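Local coordinates for protein transcription initiation factor IIB (Methanocaldococcus vulcanius, PDB 5O9I) that is a mini-intein inserted in an archaeal transcription factor and probably, as inteins do, excises itself while ligating the flanking host protein segments, at residues A[28-33]-A[167-172]; A[105-110]-A[154-159]. All coordinates share one frame; numbering follows the deposited sequence.

Interaction 1: residues A[28-33]-A[167-172]; sequences LIDEII and PTNGYA
Asp30, on helix 25-34, reaches toward Asn169 and Tyr171, and the polar part of the contact is the meeting of a carboxylate with a carboxamide. Asp30 OD2 lies 3.6 Å from Asn169 ND2, too far for a hydrogen bond, so the two groups are near neighbours and not a bonded pair. They come from opposite directions, and their planes stand nearly perpendicular, 80° apart. Asn169 extends its amide toward the helix because CG is anti to the backbone N (chi1 169°), which carries ND2 toward the carboxylate.

The other carboxylate oxygen has stronger partners outside these segments: Asp30 OD1 forms a salt bridge with Arg74 NH1 and accepts a hydrogen bond from Tyr173 OH. An aspartate suits this place, since its short arm keeps the charge close to the helix while each oxygen faces a different neighbour. The pull of Arg74 would probably keep the carboxylate ionised.

This belongs to the HINT fold of the intein splicing domain, where helix 25-34 packs beside the antiparallel sheet containing strands 71-76 and 171-176. Only about 68 Å² of surface, counting both partners, is hidden between the two segments. On the helix's inner side Ile29 rests on Val72, Tyr173 and Leu175, and Ile33 on Arg74 and Ala48; branched aliphatic residues fill such a buried face well.

The remaining approach is to an aromatic ring. Asp30 OD1 sits at the edge of the Tyr171 ring, near its plane, 4.4 Å from CD1. An oxygen placed there faces the slightly positive ring hydrogens and avoids the electron-rich face, although at this distance the attraction can only be slight. Tyr171 also packs against Arg74 and Pro76, so its broad ring covers part of the neighbouring strand 71-76.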
ATOM      1  N   LEU A  28      -8.350  -6.364  -8.590  1.00 91.55           N
ATOM      2  CA  LEU A  28      -8.250  -5.183  -9.441  1.00 91.08           C
ATOM      3  C   LEU A  28      -7.168  -5.346 -10.524  1.00 95.32           C
ATOM      4  O   LEU A  28      -7.409  -5.060 -11.694  1.00 93.80           O
ATOM      5  CB  LEU A  28      -7.971  -3.957  -8.644  1.00 85.23           C
ATOM      6  CG  LEU A  28      -7.839  -2.683  -9.486  1.00 84.14           C
ATOM      7  CD1 LEU A  28      -9.111  -2.244 -10.213  1.00 84.24           C
ATOM      8  CD2 LEU A  28      -7.322  -1.534  -8.650  1.00 79.11           C
ATOM      9  N   ILE A  29      -6.000  -5.850 -10.123  1.00 95.73           N
ATOM     10  CA  ILE A  29      -4.813  -5.826 -10.957  1.00 95.54           C
ATOM     11  C   ILE A  29      -4.767  -6.949 -11.951  1.00100.28           C
ATOM     12  O   ILE A  29      -4.417  -6.713 -13.103  1.00105.37           O
ATOM     13  CB  ILE A  29      -3.530  -5.784 -10.111  1.00 93.44           C
ATOM     14  CG1 ILE A  29      -3.323  -4.346  -9.622  1.00 87.73           C
ATOM     15  CG2 ILE A  29      -2.331  -6.261 -10.929  1.00 96.00           C
ATOM     16  CD1 ILE A  29      -2.229  -4.188  -8.603  1.00 85.51           C
ATOM     17  N   ASP A  30      -5.066  -8.168 -11.499  1.00101.91           N
ATOM     18  CA  ASP A  30      -5.310  -9.316 -12.402  1.00102.49           C
ATOM     19  C   ASP A  30      -6.227  -8.863 -13.528  1.00106.37           C
ATOM     20  O   ASP A  30      -5.836  -8.828 -14.676  1.00114.50           O
ATOM     21  CB  ASP A  30      -5.899 -10.493 -11.649  1.00100.02           C
ATOM     22  CG  ASP A  30      -4.895 -11.120 -10.687  1.00 99.21           C
ATOM     23  OD1 ASP A  30      -3.807 -10.554 -10.574  1.00 98.48           O
ATOM     24  OD2 ASP A  30      -5.140 -12.166 -10.038  1.00100.70           O
ATOM     25  N   GLU A  31      -7.405  -8.403 -13.173  1.00107.83           N
ATOM     26  CA  GLU A  31      -8.385  -7.898 -14.143  1.00111.01           C
ATOM     27  C   GLU A  31      -7.791  -6.876 -15.121  1.00107.95           C
ATOM     28  O   GLU A  31      -7.847  -7.058 -16.299  1.00114.26           O
ATOM     29  CB  GLU A  31      -9.595  -7.285 -13.417  1.00112.30           C
ATOM     30  CG  GLU A  31     -10.836  -7.158 -14.291  1.00116.86           C
ATOM     31  CD  GLU A  31     -11.491  -5.770 -14.323  1.00119.09           C
ATOM     32  OE1 GLU A  31     -11.259  -4.895 -13.416  1.00120.19           O
ATOM     33  OE2 GLU A  31     -12.247  -5.565 -15.302  1.00121.52           O
ATOM     34  N   ILE A  32      -7.188  -5.837 -14.629  1.00103.89           N
ATOM     35  CA  ILE A  32      -6.567  -4.795 -15.472  1.00103.67           C
ATOM     36  C   ILE A  32      -5.552  -5.330 -16.452  1.00108.10           C
ATOM     37  O   ILE A  32      -5.589  -4.966 -17.635  1.00110.42           O
ATOM     38  CB  ILE A  32      -5.837  -3.769 -14.602  1.00 98.52           C
ATOM     39  CG1 ILE A  32      -6.863  -2.890 -13.889  1.00 95.51           C
ATOM     40  CG2 ILE A  32      -4.921  -2.882 -15.423  1.00 98.56           C
ATOM     41  CD1 ILE A  32      -6.285  -2.227 -12.678  1.00 92.75           C
ATOM     42  N   ILE A  33      -4.620  -6.144 -15.938  1.00108.10           N
ATOM     43  CA  ILE A  33      -3.617  -6.852 -16.746  1.00109.12           C
ATOM     44  C   ILE A  33      -4.326  -7.730 -17.769  1.00116.52           C
ATOM     45  O   ILE A  33      -4.012  -7.666 -18.972  1.00119.04           O
ATOM     46  CB  ILE A  33      -2.679  -7.745 -15.866  1.00106.50           C
ATOM     47  CG1 ILE A  33      -1.662  -6.876 -15.110  1.00100.50           C
ATOM     48  CG2 ILE A  33      -1.966  -8.876 -16.659  1.00109.57           C
ATOM     49  CD1 ILE A  33      -0.791  -7.600 -14.103  1.00 98.84           C
ATOM     50  N   PRO A 167       1.562 -16.201   0.992  1.00120.92           N
ATOM     51  CA  PRO A 167       0.684 -15.360   0.184  1.00118.91           C
ATOM     52  C   PRO A 167      -0.525 -15.973  -0.487  1.00121.48           C
ATOM     53  O   PRO A 167      -0.369 -16.749  -1.425  1.00121.92           O
ATOM     54  CB  PRO A 167       1.589 -14.928  -0.943  1.00119.98           C
ATOM     55  CG  PRO A 167       2.575 -16.012  -1.040  1.00122.86           C
ATOM     56  CD  PRO A 167       2.877 -16.293   0.376  1.00122.43           C
ATOM     57  N   THR A 168      -1.694 -15.472  -0.106  1.00120.79           N
ATOM     58  CA  THR A 168      -2.956 -15.779  -0.765  1.00119.30           C
ATOM     59  C   THR A 168      -2.793 -15.390  -2.260  1.00117.63           C
ATOM     60  O   THR A 168      -2.210 -14.343  -2.537  1.00121.67           O
ATOM     61  CB  THR A 168      -4.131 -15.003  -0.091  1.00119.40           C
ATOM     62  OG1 THR A 168      -4.576 -13.929  -0.924  1.00115.55           O
ATOM     63  CG2 THR A 168      -3.807 -14.455   1.340  1.00116.34           C
ATOM     64  N   ASN A 169      -3.283 -16.203  -3.199  1.00115.32           N
ATOM     65  CA  ASN A 169      -2.848 -16.175  -4.585  1.00115.82           C
ATOM     66  C   ASN A 169      -1.378 -15.816  -4.581  1.00115.45           C
ATOM     67  O   ASN A 169      -1.078 -14.642  -4.688  1.00118.65           O
ATOM     68  CB  ASN A 169      -3.728 -15.263  -5.498  1.00110.11           C
ATOM     69  CG  ASN A 169      -3.117 -15.023  -6.895  1.00112.11           C
ATOM     70  OD1 ASN A 169      -2.406 -16.072  -7.471  1.00116.68           O
ATOM     71  ND2 ASN A 169      -3.216 -13.668  -7.393  1.00102.71           N
ATOM     72  N   GLY A 170      -0.484 -16.794  -4.425  1.00116.66           N
ATOM     73  CA  GLY A 170       0.976 -16.550  -4.483  1.00119.18           C
ATOM     74  C   GLY A 170       1.490 -15.480  -5.449  1.00117.30           C
ATOM     75  O   GLY A 170       2.166 -15.753  -6.395  1.00119.16           O
ATOM     76  N   TYR A 171       1.106 -14.241  -5.208  1.00115.91           N
ATOM     77  CA  TYR A 171       1.392 -13.109  -6.079  1.00116.58           C
ATOM     78  C   TYR A 171       1.308 -11.933  -5.160  1.00109.33           C
ATOM     79  O   TYR A 171       0.377 -11.846  -4.362  1.00105.33           O
ATOM     80  CB  TYR A 171       0.311 -12.907  -7.167  1.00122.63           C
ATOM     81  CG  TYR A 171       0.649 -13.300  -8.598  1.00132.24           C
ATOM     82  CD1 TYR A 171      -0.230 -12.988  -9.619  1.00136.91           C
ATOM     83  CD2 TYR A 171       1.841 -13.948  -8.961  1.00138.64           C
ATOM     84  CE1 TYR A 171       0.039 -13.329 -10.939  1.00142.09           C
ATOM     85  CE2 TYR A 171       2.112 -14.282 -10.286  1.00144.58           C
ATOM     86  CZ  TYR A 171       1.217 -13.942 -11.284  1.00146.17           C
ATOM     87  OH  TYR A 171       1.486 -14.322 -12.598  1.00150.18           O
ATOM     88  N   ALA A 172       2.278 -11.040  -5.282  1.00103.97           N
ATOM     89  CA  ALA A 172       2.274  -9.751  -4.625  1.00 95.38           C
ATOM     90  C   ALA A 172       2.028  -8.713  -5.698  1.00 90.51           C
ATOM     91  O   ALA A 172       2.278  -8.952  -6.839  1.00 90.31           O
ATOM     92  CB  ALA A 172       3.597  -9.500  -3.924  1.00 94.48           C
TER

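Interaction 2: residues A[105-110]-A[154-159]; sequences NEVVPI and FIFLKI
The two-stranded antiparallel hairpin 98-103/106-111 lies against strand 154-162, and Val107 makes the contact by directing one methyl group at Phe154 and Phe156. Its CG1 is 4.0 Å from Phe154 CE2 and 4.1 Å from Phe154 CD2, approaching that ring obliquely. The same methyl lies 4.1 Å from Phe156 CE1, this time at the ring's edge and near its plane. Val107 CG1 stands anti to the carbonyl carbon (chi1 -57°), which brings this branch to both rings.

Within the HINT fold of the intein, strand 154-162 runs between strands 81-85 and 120-124 of a four-stranded antiparallel sheet. Phe154 and Phe156, two residues apart on this strand, both point toward the hairpin. Valine suits the position opposite them: its beta-branched side chain is at home in a strand and is compact enough to let one methyl touch both large rings.

No hydrogen bond joins the two segments, so their contact is apolar packing between side chains. Val122 on strand 120-124 touches both Val107 and Phe154 and extends the hydrophobic patch. Phe154, the buried member, also meets Phe58 edge-to-face and packs against the ring of Tyr62, whose hydroxyl is hydrogen-bonded to Val107 N.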
ATOM      1  N   ASN A 105       9.706  14.134  13.996  1.00 84.11           N
ATOM      2  CA  ASN A 105       8.417  14.737  13.744  1.00 80.30           C
ATOM      3  C   ASN A 105       8.011  14.818  12.287  1.00 75.16           C
ATOM      4  O   ASN A 105       7.052  15.505  11.937  1.00 70.58           O
ATOM      5  CB  ASN A 105       8.326  16.093  14.483  1.00 80.94           C
ATOM      6  CG  ASN A 105       8.602  15.962  15.968  1.00 84.72           C
ATOM      7  OD1 ASN A 105       9.076  16.918  16.573  1.00 92.02           O
ATOM      8  ND2 ASN A 105       8.351  14.766  16.559  1.00 83.77           N
ATOM      9  N   GLU A 106       8.660  14.035  11.430  1.00 77.76           N
ATOM     10  CA  GLU A 106       8.251  13.908  10.033  1.00 77.29           C
ATOM     11  C   GLU A 106       8.143  12.450   9.743  1.00 71.04           C
ATOM     12  O   GLU A 106       8.780  11.621  10.411  1.00 72.52           O
ATOM     13  CB  GLU A 106       9.253  14.563   9.079  1.00 78.90           C
ATOM     14  CG  GLU A 106       8.944  16.002   8.740  1.00 80.97           C
ATOM     15  CD  GLU A 106      10.066  16.630   7.966  1.00 88.05           C
ATOM     16  OE1 GLU A 106       9.914  16.776   6.729  1.00 95.39           O
ATOM     17  OE2 GLU A 106      11.110  16.959   8.581  1.00 91.13           O
ATOM     18  N   VAL A 107       7.307  12.134   8.771  1.00 65.27           N
ATOM     19  CA  VAL A 107       7.096  10.749   8.437  1.00 64.13           C
ATOM     20  C   VAL A 107       8.092  10.415   7.399  1.00 63.57           C
ATOM     21  O   VAL A 107       8.372  11.226   6.523  1.00 64.13           O
ATOM     22  CB  VAL A 107       5.666  10.446   7.958  1.00 62.46           C
ATOM     23  CG1 VAL A 107       4.676  10.876   9.028  1.00 60.07           C
ATOM     24  CG2 VAL A 107       5.382  11.102   6.591  1.00 64.13           C
ATOM     25  N   VAL A 108       8.594   9.195   7.477  1.00 65.75           N
ATOM     26  CA  VAL A 108       9.723   8.819   6.678  1.00 67.63           C
ATOM     27  C   VAL A 108       9.599   7.365   6.345  1.00 64.59           C
ATOM     28  O   VAL A 108       9.106   6.600   7.149  1.00 65.03           O
ATOM     29  CB  VAL A 108      11.048   9.116   7.452  1.00 70.71           C
ATOM     30  CG1 VAL A 108      11.420   7.997   8.449  1.00 72.05           C
ATOM     31  CG2 VAL A 108      12.155   9.385   6.481  1.00 70.80           C
ATOM     32  N   PRO A 109      10.061   6.975   5.163  1.00 65.29           N
ATOM     33  CA  PRO A 109       9.918   5.570   4.857  1.00 68.32           C
ATOM     34  C   PRO A 109      10.770   4.755   5.763  1.00 74.15           C
ATOM     35  O   PRO A 109      11.754   5.218   6.318  1.00 79.28           O
ATOM     36  CB  PRO A 109      10.445   5.449   3.423  1.00 67.46           C
ATOM     37  CG  PRO A 109      10.327   6.823   2.860  1.00 63.65           C
ATOM     38  CD  PRO A 109      10.596   7.730   4.015  1.00 64.01           C
ATOM     39  N   ILE A 110      10.369   3.524   5.916  1.00 80.39           N
ATOM     40  CA  ILE A 110      11.137   2.581   6.619  1.00 82.34           C
ATOM     41  C   ILE A 110      10.768   1.260   5.995  1.00 84.22           C
ATOM     42  O   ILE A 110       9.596   0.966   5.751  1.00 79.60           O
ATOM     43  CB  ILE A 110      10.817   2.634   8.128  1.00 88.22           C
ATOM     44  CG1 ILE A 110      12.007   2.094   8.947  1.00 91.52           C
ATOM     45  CG2 ILE A 110       9.483   1.962   8.473  1.00 86.82           C
ATOM     46  CD1 ILE A 110      13.136   3.140   9.045  1.00 92.57           C
ATOM     47  N   PHE A 154      -3.146  11.424   9.442  1.00 46.09           N
ATOM     48  CA  PHE A 154      -2.563  10.209  10.014  1.00 45.11           C
ATOM     49  C   PHE A 154      -2.941   9.921  11.472  1.00 45.54           C
ATOM     50  O   PHE A 154      -3.283  10.797  12.248  1.00 44.51           O
ATOM     51  CB  PHE A 154      -1.037  10.328  10.001  1.00 46.42           C
ATOM     52  CG  PHE A 154      -0.441  10.613   8.667  1.00 46.04           C
ATOM     53  CD1 PHE A 154      -0.913   9.971   7.494  1.00 47.54           C
ATOM     54  CD2 PHE A 154       0.627  11.491   8.573  1.00 46.27           C
ATOM     55  CE1 PHE A 154      -0.340  10.242   6.258  1.00 48.25           C
ATOM     56  CE2 PHE A 154       1.204  11.774   7.360  1.00 47.06           C
ATOM     57  CZ  PHE A 154       0.736  11.142   6.197  1.00 47.99           C
ATOM     58  N   ILE A 155      -2.778   8.656  11.828  1.00 45.69           N
ATOM     59  CA  ILE A 155      -2.606   8.243  13.160  1.00 47.37           C
ATOM     60  C   ILE A 155      -1.293   7.438  13.216  1.00 51.37           C
ATOM     61  O   ILE A 155      -0.868   6.854  12.184  1.00 53.32           O
ATOM     62  CB  ILE A 155      -3.772   7.399  13.676  1.00 48.24           C
ATOM     63  CG1 ILE A 155      -4.022   6.201  12.780  1.00 48.07           C
ATOM     64  CG2 ILE A 155      -5.005   8.282  13.766  1.00 48.71           C
ATOM     65  CD1 ILE A 155      -5.039   5.272  13.386  1.00 48.97           C
ATOM     66  N   PHE A 156      -0.686   7.383  14.427  1.00 52.25           N
ATOM     67  CA  PHE A 156       0.570   6.754  14.657  1.00 54.92           C
ATOM     68  C   PHE A 156       0.346   5.664  15.699  1.00 61.13           C
ATOM     69  O   PHE A 156      -0.071   5.953  16.801  1.00 61.38           O
ATOM     70  CB  PHE A 156       1.558   7.822  15.131  1.00 55.32           C
ATOM     71  CG  PHE A 156       1.560   9.031  14.264  1.00 52.13           C
ATOM     72  CD1 PHE A 156       2.181   8.998  13.033  1.00 51.02           C
ATOM     73  CD2 PHE A 156       0.841  10.138  14.623  1.00 52.30           C
ATOM     74  CE1 PHE A 156       2.109  10.065  12.156  1.00 50.43           C
ATOM     75  CE2 PHE A 156       0.736  11.228  13.765  1.00 52.52           C
ATOM     76  CZ  PHE A 156       1.381  11.192  12.497  1.00 51.31           C
ATOM     77  N   LEU A 157       0.596   4.403  15.340  1.00 64.97           N
ATOM     78  CA  LEU A 157       0.276   3.278  16.177  1.00 68.01           C
ATOM     79  C   LEU A 157       1.492   2.397  16.290  1.00 74.91           C
ATOM     80  O   LEU A 157       2.335   2.391  15.367  1.00 77.38           O
ATOM     81  CB  LEU A 157      -0.899   2.493  15.576  1.00 67.48           C
ATOM     82  CG  LEU A 157      -2.284   3.176  15.627  1.00 65.90           C
ATOM     83  CD1 LEU A 157      -3.365   2.248  15.118  1.00 63.95           C
ATOM     84  CD2 LEU A 157      -2.678   3.708  17.017  1.00 67.10           C
ATOM     85  N   LYS A 158       1.567   1.625  17.378  1.00 80.72           N
ATOM     86  CA  LYS A 158       2.791   0.854  17.653  1.00 88.25           C
ATOM     87  C   LYS A 158       2.544  -0.554  17.172  1.00 89.52           C
ATOM     88  O   LYS A 158       1.400  -1.027  17.218  1.00 93.77           O
ATOM     89  CB  LYS A 158       3.193   0.831  19.135  1.00 94.00           C
ATOM     90  CG  LYS A 158       2.600   1.905  20.062  1.00 95.71           C
ATOM     91  CD  LYS A 158       2.764   1.526  21.557  1.00 97.67           C
ATOM     92  CE  LYS A 158       3.839   2.361  22.296  1.00 95.52           C
ATOM     93  NZ  LYS A 158       5.116   2.516  21.520  1.00 92.84           N
ATOM     94  N   ILE A 159       3.616  -1.231  16.815  1.00 93.50           N
ATOM     95  CA  ILE A 159       3.510  -2.568  16.273  1.00 99.18           C
ATOM     96  C   ILE A 159       3.356  -3.581  17.407  1.00106.17           C
ATOM     97  O   ILE A 159       4.170  -3.613  18.319  1.00103.95           O
ATOM     98  CB  ILE A 159       4.760  -2.912  15.443  1.00 99.10           C
ATOM     99  CG1 ILE A 159       4.940  -1.911  14.319  1.00 93.30           C
ATOM    100  CG2 ILE A 159       4.669  -4.352  14.922  1.00104.47           C
ATOM    101  CD1 ILE A 159       6.361  -1.584  13.962  1.00 95.54           C
TER

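Interactions 1 and 2 lie on opposite sides of the chain's centre, each about 14 Å from it, with their own centres 28 Å apart. Their nearest atoms are about 15 Å apart, so neither contact touches the other. The chain nevertheless connects them: strand 154-162, used in interaction 2, is followed directly by strand 171-176, part of which lies in interaction 1. Both segments of interaction 2 fall in sequence between 28-33 and 167-172. The contacts differ in character, the first polar and at the surface, the second apolar and partly buried, but all four segments belong to one intein splicing domain.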